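Local coordinates for protein malate dehydrogenase (Pyrococcus horikoshii, PDB 1V9N) that catalyses the NAD-dependent interconversion of (S)-malate and oxaloacetate as a homodimeric member of the LDH2/MDH2 oxidoreductase family, at residues 16-27 with 37-48. Sequence-based numbering, arbitrary orientation.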
# COMPACT_ATOMS: atom_id res chain seq x y z
N LYS A 16 28.07 -17.86 -4.44
CA LYS A 16 27.62 -16.49 -4.21
C LYS A 16 28.77 -15.49 -4.36
O LYS A 16 28.66 -14.52 -5.11
CB LYS A 16 27.01 -16.39 -2.81
CG LYS A 16 26.41 -15.04 -2.45
CD LYS A 16 27.47 -14.06 -1.99
CE LYS A 16 26.84 -12.74 -1.58
NZ LYS A 16 27.86 -11.76 -1.13
N ASP A 17 29.86 -15.76 -3.66
CA ASP A 17 31.04 -14.89 -3.68
C ASP A 17 31.63 -14.76 -5.09
O ASP A 17 32.25 -13.74 -5.42
CB ASP A 17 32.10 -15.46 -2.74
CG ASP A 17 31.56 -15.69 -1.34
OD1 ASP A 17 31.31 -14.69 -0.63
OD2 ASP A 17 31.38 -16.86 -0.96
N ARG A 18 31.43 -15.78 -5.91
CA ARG A 18 31.94 -15.79 -7.27
C ARG A 18 31.09 -14.89 -8.17
O ARG A 18 31.62 -14.13 -8.97
CB ARG A 18 31.94 -17.22 -7.81
CG ARG A 18 32.48 -17.37 -9.22
CD ARG A 18 32.99 -18.78 -9.42
NE ARG A 18 34.07 -19.08 -8.48
CZ ARG A 18 34.57 -20.29 -8.26
NH1 ARG A 18 34.09 -21.34 -8.92
NH2 ARG A 18 35.56 -20.45 -7.39
N LEU A 19 29.77 -15.00 -8.02
CA LEU A 19 28.86 -14.19 -8.82
C LEU A 19 29.08 -12.72 -8.47
O LEU A 19 29.12 -11.86 -9.36
CB LEU A 19 27.41 -14.58 -8.52
CG LEU A 19 26.33 -13.91 -9.38
CD1 LEU A 19 26.56 -14.26 -10.85
CD2 LEU A 19 24.96 -14.38 -8.94
N PHE A 20 29.25 -12.45 -7.19
CA PHE A 20 29.47 -11.09 -6.70
C PHE A 20 30.71 -10.45 -7.31
O PHE A 20 30.64 -9.34 -7.84
CB PHE A 20 29.62 -11.10 -5.18
CG PHE A 20 29.79 -9.73 -4.58
CD1 PHE A 20 28.68 -8.99 -4.16
CD2 PHE A 20 31.05 -9.17 -4.46
CE1 PHE A 20 28.84 -7.72 -3.62
CE2 PHE A 20 31.22 -7.89 -3.93
CZ PHE A 20 30.10 -7.16 -3.51
N SER A 21 31.85 -11.14 -7.21
CA SER A 21 33.11 -10.61 -7.74
C SER A 21 33.04 -10.42 -9.25
O SER A 21 33.65 -9.51 -9.80
CB SER A 21 34.27 -11.54 -7.38
OG SER A 21 34.09 -12.81 -7.98
N PHE A 22 32.29 -11.29 -9.92
CA PHE A 22 32.13 -11.18 -11.36
C PHE A 22 31.48 -9.84 -11.70
O PHE A 22 32.03 -9.05 -12.46
CB PHE A 22 31.25 -12.32 -11.88
CG PHE A 22 30.79 -12.12 -13.29
CD1 PHE A 22 31.69 -12.16 -14.34
CD2 PHE A 22 29.45 -11.85 -13.56
CE1 PHE A 22 31.28 -11.93 -15.65
CE2 PHE A 22 29.02 -11.61 -14.87
CZ PHE A 22 29.94 -11.65 -15.91
N ILE A 23 30.31 -9.59 -11.11
CA ILE A 23 29.58 -8.35 -11.35
C ILE A 23 30.48 -7.14 -11.11
O ILE A 23 30.49 -6.21 -11.91
CB ILE A 23 28.33 -8.24 -10.42
CG1 ILE A 23 27.35 -9.36 -10.74
CG2 ILE A 23 27.65 -6.88 -10.61
CD1 ILE A 23 26.21 -9.48 -9.74
N VAL A 24 31.22 -7.17 -10.01
CA VAL A 24 32.13 -6.07 -9.67
C VAL A 24 33.23 -5.89 -10.72
O VAL A 24 33.63 -4.76 -11.02
CB VAL A 24 32.76 -6.29 -8.27
CG1 VAL A 24 33.83 -5.23 -8.01
CG2 VAL A 24 31.68 -6.21 -7.20
N ARG A 25 33.71 -7.00 -11.28
CA ARG A 25 34.75 -6.94 -12.31
C ARG A 25 34.23 -6.21 -13.54
O ARG A 25 34.87 -5.29 -14.05
CB ARG A 25 35.19 -8.35 -12.75
CG ARG A 25 36.22 -9.02 -11.86
CD ARG A 25 36.96 -10.10 -12.65
NE ARG A 25 36.11 -11.22 -13.03
CZ ARG A 25 35.61 -12.10 -12.17
NH1 ARG A 25 35.86 -11.98 -10.87
NH2 ARG A 25 34.85 -13.10 -12.60
N VAL A 26 33.08 -6.65 -14.02
CA VAL A 26 32.46 -6.06 -15.20
C VAL A 26 32.19 -4.57 -15.02
O VAL A 26 32.58 -3.75 -15.86
CB VAL A 26 31.12 -6.77 -15.52
CG1 VAL A 26 30.43 -6.07 -16.69
CG2 VAL A 26 31.36 -8.23 -15.85
N LEU A 27 31.54 -4.22 -13.91
CA LEU A 27 31.20 -2.83 -13.64
C LEU A 27 32.40 -1.90 -13.49
O LEU A 27 32.40 -0.80 -14.04
CB LEU A 27 30.30 -2.74 -12.40
CG LEU A 27 28.94 -3.43 -12.54
CD1 LEU A 27 28.17 -3.30 -11.24
CD2 LEU A 27 28.14 -2.81 -13.70
N ALA A 37 30.05 -0.10 -7.56
CA ALA A 37 29.93 -1.41 -8.20
C ALA A 37 29.52 -2.45 -7.16
O ALA A 37 28.73 -3.35 -7.43
CB ALA A 37 31.26 -1.82 -8.84
N LYS A 38 30.08 -2.33 -5.96
CA LYS A 38 29.76 -3.25 -4.87
C LYS A 38 28.30 -3.11 -4.42
O LYS A 38 27.67 -4.09 -4.03
CB LYS A 38 30.71 -3.02 -3.69
CG LYS A 38 32.16 -3.38 -4.00
CD LYS A 38 33.06 -3.22 -2.79
CE LYS A 38 34.49 -3.65 -3.12
NZ LYS A 38 35.39 -3.56 -1.94
N ILE A 39 27.77 -1.89 -4.48
CA ILE A 39 26.37 -1.67 -4.10
C ILE A 39 25.45 -2.34 -5.13
O ILE A 39 24.50 -3.01 -4.77
CB ILE A 39 26.04 -0.16 -4.03
CG1 ILE A 39 26.77 0.48 -2.85
CG2 ILE A 39 24.53 0.04 -3.90
CD1 ILE A 39 26.71 2.00 -2.83
N VAL A 40 25.76 -2.15 -6.41
CA VAL A 40 24.94 -2.77 -7.46
C VAL A 40 24.99 -4.29 -7.33
O VAL A 40 23.95 -4.96 -7.37
CB VAL A 40 25.45 -2.35 -8.87
CG1 VAL A 40 24.60 -3.02 -9.94
CG2 VAL A 40 25.39 -0.83 -9.01
N ALA A 41 26.19 -4.83 -7.18
CA ALA A 41 26.37 -6.28 -7.05
C ALA A 41 25.59 -6.82 -5.85
O ALA A 41 24.91 -7.84 -5.95
CB ALA A 41 27.85 -6.61 -6.91
N ASP A 42 25.69 -6.12 -4.72
CA ASP A 42 24.99 -6.52 -3.50
C ASP A 42 23.49 -6.61 -3.77
O ASP A 42 22.83 -7.57 -3.37
CB ASP A 42 25.26 -5.50 -2.40
CG ASP A 42 24.73 -5.95 -1.04
OD1 ASP A 42 24.67 -5.10 -0.12
OD2 ASP A 42 24.38 -7.14 -0.89
N ASN A 43 22.95 -5.61 -4.47
CA ASN A 43 21.53 -5.57 -4.79
C ASN A 43 21.11 -6.68 -5.75
O ASN A 43 20.10 -7.35 -5.54
CB ASN A 43 21.18 -4.19 -5.36
CG ASN A 43 19.80 -4.14 -5.98
OD1 ASN A 43 19.61 -4.58 -7.12
ND2 ASN A 43 18.83 -3.62 -5.24
N LEU A 44 21.88 -6.88 -6.82
CA LEU A 44 21.55 -7.91 -7.79
C LEU A 44 21.73 -9.32 -7.22
O LEU A 44 20.94 -10.21 -7.51
CB LEU A 44 22.41 -7.75 -9.06
CG LEU A 44 22.19 -6.48 -9.89
CD1 LEU A 44 23.07 -6.52 -11.14
CD2 LEU A 44 20.72 -6.38 -10.29
N VAL A 45 22.78 -9.51 -6.42
CA VAL A 45 23.04 -10.81 -5.82
C VAL A 45 21.97 -11.16 -4.80
O VAL A 45 21.56 -12.32 -4.70
CB VAL A 45 24.44 -10.86 -5.15
CG1 VAL A 45 24.63 -12.18 -4.41
CG2 VAL A 45 25.52 -10.72 -6.22
N MSE A 46 21.50 -10.16 -4.05
CA MSE A 46 20.46 -10.42 -3.07
C MSE A 46 19.22 -10.95 -3.78
O MSE A 46 18.56 -11.86 -3.30
CB MSE A 46 20.10 -9.16 -2.29
CG MSE A 46 18.97 -9.39 -1.28
SE MSE A 46 18.47 -7.83 -0.27
CE MSE A 46 19.96 -7.79 0.94
N ALA A 47 18.91 -10.36 -4.94
CA ALA A 47 17.75 -10.79 -5.72
C ALA A 47 17.89 -12.25 -6.15
O ALA A 47 16.93 -13.02 -6.08
CB ALA A 47 17.59 -9.90 -6.95
N ASP A 48 19.08 -12.62 -6.61
CA ASP A 48 19.31 -14.00 -7.03
C ASP A 48 19.22 -14.94 -5.83
O ASP A 48 18.62 -16.01 -5.92
CB ASP A 48 20.68 -14.13 -7.71
CG ASP A 48 20.69 -13.53 -9.11
OD1 ASP A 48 19.82 -13.90 -9.93
OD2 ASP A 48 21.57 -12.69 -9.39
O HOH W 1 25.91 -9.72 -1.15
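Phe-20 of helix 16-27 drops its ring as a knob into the hole made by Lys-38, Ala-41, Asp-42 and Val-45 of helix 37-48. With CG anti to the backbone N (chi1 -178°), the ring swings across to the partner helix, and the methyl of Ala-41 lies over one face, its CB 4.0 Å from the ring centroid in a CH-pi contact. The same methyl is wedged from the other flank by Ile-23, whose CG2 comes within 3.7 Å of Ala-41 CB, while Ile-23 CD1 reaches Val-45 CG2. The axes of this helical hairpin, inclined at 139°, approach to 8.7 Å, a spacing consistent with the small Ala-37 and Ala-41 at the closest CA approaches. Farther along, Leu-27 rests its CB on Ala-37 CB at 3.8 Å and turns CD1 onto Val-40. On the buried side, Asp-48 OD2 accepts a hydrogen bond from Val-57 N beside Leu-19 CD2, and Ile-338 of strand 338-341 packs on both residues. Toward solvent, Lys-16, bent at chi2 (-82°), still lays CE on Val-45 CG1 at 3.6 Å; beyond it the pairing loosens, one water accepting from Lys-16 NZ and donating to Asp-42 OD2, while Tyr-133 OH bonds OD1. Cutting Phe-20 back to alanine is likely to open a gap in its hole and uncover the Ala-41 methyl. Direct contact is thus almost wholly apolar, so the pairing probably rests on shape fit and burial, with polar linkage left to a marginal water bridge.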